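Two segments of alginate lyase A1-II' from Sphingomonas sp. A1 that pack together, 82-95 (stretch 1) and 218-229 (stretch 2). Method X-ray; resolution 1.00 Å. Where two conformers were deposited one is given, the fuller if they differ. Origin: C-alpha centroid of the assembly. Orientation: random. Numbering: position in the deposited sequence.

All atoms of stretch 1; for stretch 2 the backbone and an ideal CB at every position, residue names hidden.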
ATOM      1  N   ASN A  82      -8.156 -11.380  -7.935  1.00  4.36           N
ATOM      2  CA  ASN A  82      -8.149  -9.958  -7.557  1.00  4.44           C
ATOM      3  C   ASN A  82      -9.512  -9.375  -7.920  1.00  5.03           C
ATOM      4  O   ASN A  82     -10.343 -10.084  -8.487  1.00  7.69           O
ATOM      5  CB  ASN A  82      -6.981  -9.214  -8.270  1.00  4.68           C
ATOM      6  CG  ASN A  82      -5.661  -9.826  -7.850  1.00  4.41           C
ATOM      7  OD1 ASN A  82      -5.032 -10.610  -8.662  1.00  6.32           O
ATOM      8  ND2 ASN A  82      -5.266  -9.643  -6.628  1.00  3.15           N
ATOM      9  N   TRP A  83      -9.756  -8.105  -7.560  1.00  4.27           N
ATOM     10  CA  TRP A  83     -11.096  -7.525  -7.693  1.00  4.47           C
ATOM     11  C   TRP A  83     -11.159  -6.511  -8.816  1.00  4.53           C
ATOM     12  O   TRP A  83     -10.155  -6.074  -9.372  1.00  5.32           O
ATOM     13  CB  TRP A  83     -11.563  -6.974  -6.354  1.00  4.58           C
ATOM     14  CG  TRP A  83     -10.616  -6.101  -5.600  1.00  4.15           C
ATOM     15  CD1 TRP A  83      -9.717  -6.503  -4.630  1.00  4.46           C
ATOM     16  CD2 TRP A  83     -10.443  -4.671  -5.723  1.00  4.12           C
ATOM     17  NE1 TRP A  83      -9.036  -5.419  -4.116  1.00  4.32           N
ATOM     18  CE2 TRP A  83      -9.461  -4.287  -4.791  1.00  4.10           C
ATOM     19  CE3 TRP A  83     -11.063  -3.685  -6.532  1.00  4.64           C
ATOM     20  CZ2 TRP A  83      -9.061  -2.959  -4.644  1.00  4.41           C
ATOM     21  CZ3 TRP A  83     -10.650  -2.370  -6.368  1.00  4.76           C
ATOM     22  CH2 TRP A  83      -9.664  -2.013  -5.447  1.00  4.69           C
ATOM     23  N   GLY A  84     -12.400  -6.160  -9.194  1.00  6.23           N
ATOM     24  CA  GLY A  84     -12.639  -5.351 -10.364  1.00  6.03           C
ATOM     25  C   GLY A  84     -13.203  -3.967 -10.084  1.00  5.61           C
ATOM     26  O   GLY A  84     -13.443  -3.567  -8.946  1.00  6.17           O
ATOM     27  N   TRP A  85     -13.420  -3.255 -11.204  1.00  5.86           N
ATOM     28  CA  TRP A  85     -13.815  -1.850 -11.083  1.00  6.11           C
ATOM     29  C   TRP A  85     -15.253  -1.675 -10.581  1.00  5.47           C
ATOM     30  O   TRP A  85     -15.552  -0.590 -10.054  1.00  6.40           O
ATOM     31  CB  TRP A  85     -13.644  -1.143 -12.427  1.00  6.88           C
ATOM     32  CG  TRP A  85     -14.594  -1.580 -13.527  1.00  7.61           C
ATOM     33  CD1 TRP A  85     -14.504  -2.670 -14.328  1.00  8.61           C
ATOM     34  CD2 TRP A  85     -15.789  -0.857 -13.900  1.00  8.22           C
ATOM     35  NE1 TRP A  85     -15.605  -2.680 -15.186  1.00  9.37           N
ATOM     36  CE2 TRP A  85     -16.399  -1.570 -14.940  1.00  9.08           C
ATOM     37  CE3 TRP A  85     -16.428   0.317 -13.439  1.00  9.89           C
ATOM     38  CZ2 TRP A  85     -17.595  -1.132 -15.534  1.00 12.42           C
ATOM     39  CZ3 TRP A  85     -17.592   0.774 -14.004  1.00 10.69           C
ATOM     40  CH2 TRP A  85     -18.167   0.047 -15.043  1.00 12.65           C
ATOM     41  N   GLN A  86     -16.105  -2.659 -10.800  1.00  5.79           N
ATOM     42  CA  GLN A  86     -17.504  -2.525 -10.392  1.00  6.29           C
ATOM     43  C   GLN A  86     -17.699  -2.940  -8.952  1.00  6.11           C
ATOM     44  O   GLN A  86     -16.941  -3.803  -8.459  1.00  6.84           O
ATOM     45  CB  GLN A  86     -18.375  -3.409 -11.282  1.00  7.78           C
ATOM     46  CG  GLN A  86     -18.201  -3.161 -12.736  1.00 13.48           C
ATOM     47  CD  GLN A  86     -18.770  -4.290 -13.604  1.00 16.16           C
ATOM     48  OE1 GLN A  86     -19.848  -3.941 -14.134  1.00 30.48           O
ATOM     49  NE2 GLN A  86     -18.113  -5.455 -13.752  1.00 11.65           N
ATOM     50  N   GLY A  87     -18.712  -2.376  -8.297  1.00  6.99           N
ATOM     51  CA  GLY A  87     -18.977  -2.619  -6.877  1.00  7.51           C
ATOM     52  C   GLY A  87     -18.124  -1.711  -6.009  1.00  6.22           C
ATOM     53  O   GLY A  87     -17.505  -0.748  -6.518  1.00  6.78           O
ATOM     54  N   THR A  88     -18.062  -2.024  -4.716  1.00  5.77           N
ATOM     55  CA  THR A  88     -17.373  -1.191  -3.737  1.00  5.31           C
ATOM     56  C   THR A  88     -16.294  -1.976  -3.035  1.00  5.28           C
ATOM     57  O   THR A  88     -16.490  -3.093  -2.592  1.00  7.35           O
ATOM     58  CB  THR A  88     -18.397  -0.626  -2.733  1.00  5.71           C
ATOM     59  OG1 THR A  88     -19.230   0.311  -3.413  1.00  6.56           O
ATOM     60  CG2 THR A  88     -17.725   0.098  -1.597  1.00  7.45           C
ATOM     61  N   HIS A  89     -15.116  -1.348  -2.972  1.00  4.74           N
ATOM     62  CA  HIS A  89     -13.887  -1.975  -2.506  1.00  4.50           C
ATOM     63  C   HIS A  89     -13.173  -0.966  -1.630  1.00  4.38           C
ATOM     64  O   HIS A  89     -12.741   0.078  -2.179  1.00  4.87           O
ATOM     65  CB  HIS A  89     -13.010  -2.306  -3.732  1.00  4.97           C
ATOM     66  CG  HIS A  89     -13.806  -3.083  -4.765  1.00  4.89           C
ATOM     67  ND1 HIS A  89     -14.128  -4.408  -4.581  1.00  5.18           N
ATOM     68  CD2 HIS A  89     -14.421  -2.661  -5.888  1.00  5.79           C
ATOM     69  CE1 HIS A  89     -14.865  -4.805  -5.614  1.00  6.02           C
ATOM     70  NE2 HIS A  89     -15.051  -3.749  -6.412  1.00  6.52           N
ATOM     71  N   THR A  90     -13.068  -1.208  -0.323  1.00  4.33           N
ATOM     72  CA  THR A  90     -12.634  -0.167   0.588  1.00  4.82           C
ATOM     73  C   THR A  90     -11.582  -0.677   1.555  1.00  4.14           C
ATOM     74  O   THR A  90     -11.823  -1.654   2.254  1.00  5.76           O
ATOM     75  CB  THR A  90     -13.830   0.353   1.413  1.00  5.51           C
ATOM     76  OG1 THR A  90     -14.788   0.823   0.427  1.00  7.62           O
ATOM     77  CG2 THR A  90     -13.400   1.507   2.315  1.00  7.04           C
ATOM     78  N   MET A  91     -10.466   0.033   1.644  1.00  4.00           N
ATOM     79  CA  MET A  91      -9.461  -0.203   2.690  1.00  3.84           C
ATOM     80  C   MET A  91      -9.481   0.960   3.654  1.00  3.59           C
ATOM     81  O   MET A  91      -9.485   2.126   3.231  1.00  4.57           O
ATOM     82  CB  MET A  91      -8.087  -0.345   2.017  1.00  4.03           C
ATOM     83  CG  MET A  91      -6.979  -0.453   3.081  1.00  4.47           C
ATOM     84  SD  MET A  91      -5.372  -0.927   2.381  1.00  4.73           S
ATOM     85  CE  MET A  91      -5.056   0.566   1.374  1.00  5.79           C
ATOM     86  N   LYS A  92      -9.478   0.645   4.921  1.00  3.96           N
ATOM     87  CA  LYS A  92      -9.347   1.629   5.979  1.00  5.03           C
ATOM     88  C   LYS A  92      -8.128   1.276   6.815  1.00  4.47           C
ATOM     89  O   LYS A  92      -7.872   0.107   7.086  1.00  6.27           O
ATOM     90  CB  LYS A  92     -10.554   1.671   6.933  0.54  7.21           C
ATOM     91  CG  LYS A  92     -11.836   1.981   6.203  0.54  8.58           C
ATOM     92  CD  LYS A  92     -12.960   1.995   7.256  0.54 11.34           C
ATOM     93  CE  LYS A  92     -12.459   2.821   8.434  0.54 17.07           C
ATOM     94  NZ  LYS A  92     -13.438   2.966   9.529  0.54 23.86           N
ATOM     95  N   LEU A  93      -7.365   2.287   7.211  1.00  4.40           N
ATOM     96  CA  LEU A  93      -6.247   2.014   8.105  1.00  4.23           C
ATOM     97  C   LEU A  93      -6.042   3.232   8.984  1.00  4.19           C
ATOM     98  O   LEU A  93      -6.429   4.369   8.660  1.00  4.77           O
ATOM     99  CB  LEU A  93      -4.974   1.609   7.328  1.00  4.89           C
ATOM    100  CG  LEU A  93      -4.416   2.641   6.318  1.00  5.09           C
ATOM    101  CD1 LEU A  93      -3.538   3.717   6.967  1.00  5.55           C
ATOM    102  CD2 LEU A  93      -3.543   1.874   5.319  1.00  6.57           C
ATOM    103  N   SER A  94      -5.339   3.005  10.087  1.00  3.81           N
ATOM    104  CA  SER A  94      -4.825   4.097  10.900  1.00  3.99           C
ATOM    105  C   SER A  94      -3.348   3.814  11.139  1.00  4.02           C
ATOM    106  O   SER A  94      -2.986   2.647  11.346  1.00  5.48           O
ATOM    107  CB  SER A  94      -5.580   4.369  12.205  0.67  4.98           C
ATOM    108  OG  SER A  94      -5.372   3.290  13.074  0.67  5.07           O
ATOM    109  N   GLY A  95      -2.529   4.823  11.053  1.00  3.93           N
ATOM    110  CA  GLY A  95      -1.090   4.576  11.132  1.00  5.09           C
ATOM    111  C   GLY A  95      -0.313   5.840  11.243  1.00  3.49           C
ATOM    112  O   GLY A  95      -0.873   6.946  11.411  1.00  4.32           O
ATOM    113  N   UNK A 218       7.338   2.675   9.076  1.00  3.56           N
ATOM    114  CA  UNK A 218       5.922   3.051   9.069  1.00  3.84           C
ATOM    115  C   UNK A 218       5.179   2.091   9.992  1.00  3.35           C
ATOM    116  O   UNK A 218       5.591   0.931  10.146  1.00  4.51           O
ATOM    117  CB  UNK A 218       5.339   3.020   7.655  1.00  3.84           C
ATOM    118  N   UNK A 219       4.097   2.584  10.605  1.00  3.56           N
ATOM    119  CA  UNK A 219       3.299   1.830  11.528  1.00  3.76           C
ATOM    120  C   UNK A 219       1.836   1.817  11.151  1.00  3.62           C
ATOM    121  O   UNK A 219       1.325   2.826  10.605  1.00  3.59           O
ATOM    122  CB  UNK A 219       3.470   2.390  12.941  1.00  3.76           C
ATOM    123  N   UNK A 220       1.177   0.715  11.484  1.00  3.51           N
ATOM    124  CA  UNK A 220      -0.283   0.618  11.401  1.00  4.02           C
ATOM    125  C   UNK A 220      -0.810   0.174  12.774  1.00  3.67           C
ATOM    126  O   UNK A 220      -0.279  -0.719  13.407  1.00  4.12           O
ATOM    127  CB  UNK A 220      -0.713  -0.356  10.302  1.00  4.02           C
ATOM    128  N   UNK A 221      -1.942   0.818  13.150  1.00  4.28           N
ATOM    129  CA  UNK A 221      -2.666   0.453  14.370  1.00  4.80           C
ATOM    130  C   UNK A 221      -3.976  -0.255  14.043  1.00  5.44           C
ATOM    131  O   UNK A 221      -4.497  -0.984  14.868  1.00  7.58           O
ATOM    132  CB  UNK A 221      -2.941   1.696  15.219  1.00  4.80           C
ATOM    133  N   UNK A 222      -4.481  -0.087  12.817  1.00  4.85           N
ATOM    134  CA  UNK A 222      -5.685  -0.802  12.378  1.00  5.49           C
ATOM    135  C   UNK A 222      -5.597  -0.911  10.849  1.00  4.43           C
ATOM    136  O   UNK A 222      -4.984  -0.036  10.207  1.00  4.84           O
ATOM    137  CB  UNK A 222      -6.964  -0.088  12.821  1.00  5.49           C
ATOM    138  N   UNK A 223      -6.221  -1.966  10.311  1.00  4.72           N
ATOM    139  CA  UNK A 223      -6.154  -2.213   8.845  1.00  4.64           C
ATOM    140  C   UNK A 223      -7.274  -3.155   8.496  1.00  4.67           C
ATOM    141  O   UNK A 223      -7.321  -4.272   9.030  1.00  6.07           O
ATOM    142  CB  UNK A 223      -4.805  -2.793   8.415  1.00  4.64           C
ATOM    143  N   UNK A 224      -8.196  -2.730   7.627  1.00  4.61           N
ATOM    144  CA  UNK A 224      -9.287  -3.570   7.229  1.00  5.47           C
ATOM    145  C   UNK A 224      -9.604  -3.348   5.759  1.00  4.35           C
ATOM    146  O   UNK A 224      -9.368  -2.287   5.207  1.00  5.57           O
ATOM    147  CB  UNK A 224     -10.516  -3.304   8.101  1.00  5.47           C
ATOM    148  N   UNK A 225     -10.202  -4.370   5.158  1.00  5.35           N
ATOM    149  CA  UNK A 225     -10.676  -4.316   3.781  1.00  4.96           C
ATOM    150  C   UNK A 225     -12.096  -4.867   3.737  1.00  5.38           C
ATOM    151  O   UNK A 225     -12.384  -5.878   4.342  1.00  7.11           O
ATOM    152  CB  UNK A 225      -9.753  -5.099   2.845  1.00  4.96           C
ATOM    153  N   UNK A 226     -12.947  -4.169   2.960  1.00  5.21           N
ATOM    154  CA  UNK A 226     -14.333  -4.569   2.764  1.00  5.93           C
ATOM    155  C   UNK A 226     -14.660  -4.508   1.289  1.00  5.46           C
ATOM    156  O   UNK A 226     -14.473  -3.494   0.634  1.00  8.25           O
ATOM    157  CB  UNK A 226     -15.286  -3.683   3.569  1.00  5.93           C
ATOM    158  N   UNK A 227     -15.232  -5.609   0.775  1.00  5.26           N
ATOM    159  CA  UNK A 227     -15.710  -5.689  -0.598  1.00  5.12           C
ATOM    160  C   UNK A 227     -17.224  -5.867  -0.521  1.00  6.03           C
ATOM    161  O   UNK A 227     -17.715  -6.774   0.197  1.00  8.38           O
ATOM    162  CB  UNK A 227     -15.042  -6.829  -1.370  1.00  5.12           C
ATOM    163  N   UNK A 228     -17.991  -5.034  -1.231  1.00  7.44           N
ATOM    164  CA  UNK A 228     -19.443  -5.068  -1.079  1.00  7.46           C
ATOM    165  C   UNK A 228     -20.091  -4.600  -2.393  1.00  7.17           C
ATOM    166  O   UNK A 228     -19.413  -4.346  -3.403  1.00  8.05           O
ATOM    167  CB  UNK A 228     -19.890  -4.195   0.095  1.00  7.46           C
ATOM    168  N   UNK A 229     -21.383  -4.620  -2.393  1.00  8.70           N
ATOM    169  CA  UNK A 229     -22.167  -4.417  -3.606  1.00  9.43           C
ATOM    170  C   UNK A 229     -23.267  -3.383  -3.303  1.00  9.97           C
ATOM    171  O   UNK A 229     -22.975  -2.182  -3.198  1.00 12.13           O
ATOM    172  CB  UNK A 229     -22.765  -5.735  -4.101  1.00  9.43           C
TER

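Position 218, beyond the reach of stretch 1, is unconstrained; it is Ala-218. At 219 the CA-to-CB bond points sideways, and a long chain could leave freely. Lys-219 does so, while its backbone O lies 3.0 Å from Gly-95 CA, so close that a CB on Gly-95 would clash.

Position 220 shares a face with Leu-93, and the bare Gly-95 opposite leaves space for a branched apolar group. Leu-220 fills it, CD2 resting 3.8 Å from Leu-93 CD1.

At 221 the chain turns a corner, and the N of 221 donates to Ser-94 O at 2.8 Å. The CB points sideways, with Ser-94 OG 3.6 Å from the ideal CB, so many residues would fit. Tyr-221 sets its ring beside the glycine, CD1 4.0 Å from Gly-95 CA.

Position 222 has its ideal CB 3.7 Å from Ser-94 OG, inviting a small polar side chain. In Ser-222, OG and Ser-94 OG are hydrogen-bonded at 2.8 Å. A bulge here leaves Ser-222 N only a weak bond to Ser-94 O, at 3.4 Å.

Along the following residues the antiparallel pairing is regular, and side chains alternate between faces. Position 223 lies on the face of Leu-93 and Met-91, whose side chains offer an apolar surface here; Leu, Ile, Val or Met would suit. Leu-223 places CD1 3.9 Å from both Leu-93 CB and Met-91 SD.

Position 224 joins the face of Lys-92, whose amine leads away; small or polar residues fit. Ser-224 has its OG 3.9 Å from Lys-92 CB, while its N donates to Lys-92 O at 2.9 Å.

Position 225 faces Met-91, with extended angles (-133/138) that favour beta-branched residues. Val-225 meets it loosely, CG2 4.3 Å from Met-91 CB.

Position 226 pairs with Thr-90 and meets no demanding partner, so Ser, Thr or a longer polar residue would serve. Ser-226 N donates to Thr-90 O and Thr-90 N donates to Ser-226 O, both at 2.8 Å.

Position 227 is the most specific: its ideal CB is 4.1 Å from His-89 ND1, and Trp-83 lies nearby. His, Asn or Gln could answer the imidazole. His-227 hydrogen-bonds ND1 to His-89 ND1 at 2.7 Å, rim to rim, and sets CE1 over a face of Trp-83, 3.2 Å from its CD1.

At 228 the ideal CB shares the face of Thr-88, 4.5 Å from Thr-88 O, so a small side chain fits, among others. Ser-228 brings OG to 3.6 Å from Thr-88 CB.

At 229 the CB points away, leaving wide latitude. Asn-229 O accepts from a water 2.8 Å away, which also hydrogen-bonds Thr-88 OG1.

Stretch 2 (218-229) AKLYSLSVSHSN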
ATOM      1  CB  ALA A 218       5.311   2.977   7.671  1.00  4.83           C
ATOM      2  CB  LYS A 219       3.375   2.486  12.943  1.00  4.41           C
ATOM      3  CG  LYS A 219       4.675   2.175  13.638  1.00  4.05           C
ATOM      4  CD  LYS A 219       4.742   2.839  15.031  1.00  4.68           C
ATOM      5  CE  LYS A 219       5.890   2.239  15.836  1.00  5.07           C
ATOM      6  NZ  LYS A 219       5.944   2.814  17.231  1.00  5.46           N
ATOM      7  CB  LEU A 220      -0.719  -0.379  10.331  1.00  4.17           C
ATOM      8  CG  LEU A 220      -0.366   0.046   8.878  1.00  3.95           C
ATOM      9  CD1 LEU A 220      -0.719  -1.049   7.904  1.00  5.85           C
ATOM     10  CD2 LEU A 220      -1.070   1.331   8.503  1.00  5.49           C
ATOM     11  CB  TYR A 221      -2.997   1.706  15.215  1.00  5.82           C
ATOM     12  CG  TYR A 221      -1.730   2.383  15.714  1.00  5.82           C
ATOM     13  CD1 TYR A 221      -1.199   3.453  15.012  1.00  6.58           C
ATOM     14  CD2 TYR A 221      -1.068   1.926  16.837  1.00  5.83           C
ATOM     15  CE1 TYR A 221      -0.041   4.074  15.420  1.00  7.16           C
ATOM     16  CE2 TYR A 221       0.099   2.556  17.243  1.00  6.24           C
ATOM     17  CZ  TYR A 221       0.606   3.610  16.553  1.00  6.74           C
ATOM     18  OH  TYR A 221       1.758   4.268  16.943  1.00  8.49           O
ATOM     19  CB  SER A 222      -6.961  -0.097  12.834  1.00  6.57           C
ATOM     20  OG  SER A 222      -6.998   1.202  12.313  1.00  8.03           O
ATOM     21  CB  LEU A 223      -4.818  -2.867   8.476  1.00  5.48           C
ATOM     22  CG  LEU A 223      -4.649  -3.280   7.000  1.00  4.91           C
ATOM     23  CD1 LEU A 223      -4.708  -2.088   6.061  1.00  5.65           C
ATOM     24  CD2 LEU A 223      -3.354  -4.070   6.837  1.00  6.15           C
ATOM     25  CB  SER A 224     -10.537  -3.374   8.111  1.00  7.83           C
ATOM     26  OG  SER A 224     -11.031  -2.088   7.943  1.00  9.93           O
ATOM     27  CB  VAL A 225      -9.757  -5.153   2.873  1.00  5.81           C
ATOM     28  CG1 VAL A 225     -10.331  -5.245   1.471  1.00  7.60           C
ATOM     29  CG2 VAL A 225      -8.344  -4.601   2.842  1.00  7.62           C
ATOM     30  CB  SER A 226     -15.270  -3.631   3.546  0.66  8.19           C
ATOM     31  OG  SER A 226     -16.640  -3.904   3.296  0.66  8.14           O
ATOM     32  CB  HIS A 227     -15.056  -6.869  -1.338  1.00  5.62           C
ATOM     33  CG  HIS A 227     -13.582  -6.621  -1.496  1.00  4.89           C
ATOM     34  ND1 HIS A 227     -13.128  -5.688  -2.429  1.00  5.25           N
ATOM     35  CD2 HIS A 227     -12.532  -7.156  -0.871  1.00  5.56           C
ATOM     36  CE1 HIS A 227     -11.816  -5.664  -2.337  1.00  5.11           C
ATOM     37  NE2 HIS A 227     -11.399  -6.541  -1.436  1.00  5.24           N
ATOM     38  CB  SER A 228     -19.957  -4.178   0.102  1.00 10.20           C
ATOM     39  OG  SER A 228     -19.569  -2.784  -0.111  1.00  9.97           O
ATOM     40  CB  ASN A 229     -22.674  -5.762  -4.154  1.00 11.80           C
ATOM     41  CG  ASN A 229     -21.508  -6.667  -4.523  1.00 11.00           C
ATOM     42  OD1 ASN A 229     -21.034  -6.606  -5.652  1.00 14.61           O
ATOM     43  ND2 ASN A 229     -21.058  -7.450  -3.551  1.00 11.15           N
TER
HETATM   44  O   HOH W   1     -18.908  -5.956  -7.807  1.00 22.86           O
HETATM   45  O   HOH W   2     -21.155  -0.844  -4.870  1.00 13.08           O
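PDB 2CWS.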